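Local coordinates for protein lithostathine-1-alpha (Homo sapiens, PDB 1QDD) that might inhibit spontaneous precipitation of calcium carbonate and may take part in regeneration of pancreas and brain, as a secreted glycoprotein built on the C-type lectin fold, at residues Trp89-Ser92 with Leu96-Tyr99. The protein carries 1 engineered substitution. Residues are numbered along the deposited sequence; the frame is centred on the assembly and turned at random.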
loop_
_atom_site.group_PDB
_atom_site.type_symbol
_atom_site.label_atom_id
_atom_site.label_comp_id
_atom_site.label_asym_id
_atom_site.label_seq_id
_atom_site.Cartn_x
_atom_site.Cartn_y
_atom_site.Cartn_z
ATOM N N TRP A 89 8.759 -12.315 4.187
ATOM C CA TRP A 89 7.985 -11.099 3.980
ATOM C C TRP A 89 6.599 -11.146 4.568
ATOM O O TRP A 89 5.901 -12.171 4.540
ATOM C CB TRP A 89 7.902 -10.785 2.468
ATOM C CG TRP A 89 9.251 -10.647 1.834
ATOM C CD1 TRP A 89 9.977 -11.631 1.232
ATOM C CD2 TRP A 89 10.070 -9.473 1.807
ATOM N NE1 TRP A 89 11.195 -11.143 0.832
ATOM C CE2 TRP A 89 11.291 -9.822 1.184
ATOM C CE3 TRP A 89 9.918 -8.172 2.267
ATOM C CZ2 TRP A 89 12.317 -8.903 0.989
ATOM C CZ3 TRP A 89 10.937 -7.250 2.075
ATOM C CH2 TRP A 89 12.125 -7.630 1.444
ATOM N N HIS A 90 6.140 -10.049 5.166
ATOM C CA HIS A 90 4.822 -9.936 5.745
ATOM C C HIS A 90 4.162 -8.600 5.406
ATOM O O HIS A 90 4.838 -7.571 5.275
ATOM C CB HIS A 90 4.863 -9.966 7.290
ATOM C CG HIS A 90 5.314 -11.280 7.859
ATOM N ND1 HIS A 90 4.444 -12.278 8.224
ATOM C CD2 HIS A 90 6.565 -11.738 8.102
ATOM C CE1 HIS A 90 5.150 -13.316 8.676
ATOM N NE2 HIS A 90 6.427 -13.012 8.609
ATOM N N TRP A 91 2.848 -8.578 5.296
ATOM C CA TRP A 91 2.063 -7.361 5.110
ATOM C C TRP A 91 1.792 -6.773 6.490
ATOM O O TRP A 91 1.437 -7.505 7.436
ATOM C CB TRP A 91 0.713 -7.615 4.422
ATOM C CG TRP A 91 0.819 -7.968 2.975
ATOM C CD1 TRP A 91 0.574 -9.198 2.419
ATOM C CD2 TRP A 91 1.245 -7.140 1.888
ATOM N NE1 TRP A 91 0.810 -9.175 1.062
ATOM C CE2 TRP A 91 1.221 -7.904 0.709
ATOM C CE3 TRP A 91 1.616 -5.792 1.793
ATOM C CZ2 TRP A 91 1.618 -7.405 -0.522
ATOM C CZ3 TRP A 91 2.011 -5.286 0.566
ATOM C CH2 TRP A 91 2.000 -6.091 -0.575
ATOM N N SER A 92 1.881 -5.461 6.670
ATOM C CA SER A 92 1.611 -4.809 7.952
ATOM C C SER A 92 0.183 -5.056 8.401
ATOM O O SER A 92 -0.068 -5.065 9.629
ATOM C CB SER A 92 1.937 -3.320 7.893
ATOM O OG SER A 92 1.097 -2.616 7.013
ATOM N N LEU A 96 -2.288 -12.570 4.217
ATOM C CA LEU A 96 -1.358 -13.537 3.631
ATOM C C LEU A 96 -0.697 -12.998 2.375
ATOM O O LEU A 96 -1.276 -12.137 1.677
ATOM C CB LEU A 96 -2.147 -14.814 3.305
ATOM C CG LEU A 96 -2.698 -15.591 4.506
ATOM C CD1 LEU A 96 -3.510 -16.778 4.003
ATOM C CD2 LEU A 96 -1.579 -16.035 5.430
ATOM N N VAL A 97 0.466 -13.486 1.985
ATOM C CA VAL A 97 1.132 -13.073 0.749
ATOM C C VAL A 97 0.633 -13.966 -0.380
ATOM O O VAL A 97 1.186 -15.016 -0.733
ATOM C CB VAL A 97 2.659 -13.122 0.878
ATOM C CG1 VAL A 97 3.344 -12.599 -0.384
ATOM C CG2 VAL A 97 3.124 -12.321 2.078
ATOM N N SER A 98 -0.444 -13.530 -1.023
ATOM C CA SER A 98 -1.122 -14.271 -2.078
ATOM C C SER A 98 -0.750 -13.845 -3.486
ATOM O O SER A 98 -1.220 -14.371 -4.501
ATOM C CB SER A 98 -2.643 -14.159 -1.902
ATOM O OG SER A 98 -3.053 -12.813 -1.738
ATOM N N TYR A 99 0.059 -12.789 -3.590
ATOM C CA TYR A 99 0.528 -12.186 -4.828
ATOM C C TYR A 99 1.934 -11.590 -4.678
ATOM O O TYR A 99 2.253 -11.039 -3.614
ATOM C CB TYR A 99 -0.442 -11.082 -5.267
ATOM C CG TYR A 99 -0.070 -10.310 -6.511
ATOM C CD1 TYR A 99 0.370 -8.994 -6.452
ATOM C CD2 TYR A 99 -0.155 -10.899 -7.768
ATOM C CE1 TYR A 99 0.725 -8.297 -7.589
ATOM C CE2 TYR A 99 0.234 -10.232 -8.905
ATOM C CZ TYR A 99 0.652 -8.916 -8.812
ATOM O OH TYR A 99 1.000 -8.239 -9.962
HETATM O O HOH W 1 0.413 -10.423 -1.594
#
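The indole of W91 meets the 96-99 segment with the edge of its five-membered ring, the edge that carries CD1 and NE1. The carbonyl oxygen L96 O lies beside this edge, near the ring plane and 3.6 Å from W91 CD1, a loose contact that probably gains a little from the edge's positive polarisation. Next along the same edge, W91 NE1 is 3.9 Å from V97 CA. V97 adds a methyl set off to one side of the ring plane: its CG2 rests 4.0 Å from W91 CD1 and also reaches the backbone leading into the strand, 3.7 Å from W89 O. This reach follows from the valine torsion, which turns CG1 anti to the backbone N (chi1 -176°) and leaves CG2 beside that N. A short branched side chain suits the place, since one methyl touches both the indole and W89 O without extending further.

The indole N-H is satisfied through water 1. W91 NE1 donates to it over 3.0 Å, the water lying in the ring plane, and the water in turn donates to Y99 O at 2.8 Å. Tryptophan thus combines a broad apolar surface for the interior with one polar N-H, whose bond to a bridging water ties it to the loop backbone. At V97, the centre of an inverse gamma turn, the chain bends tightly between L96 O at the indole edge and Y99 O at the water.

Further out, serine's small hydroxyl serves twice: S98 OG hydrogen-bonds to L54 O, and S92 OG to D39 OD1 in helix 35-44. W91 also packs on S52, L54 and L80. Within the C-type lectin domain, strand 90-91 pairs antiparallel with strand 80-81; three residues beyond S92, the loop leading on to strand 115-119 packs back against W91 and W89.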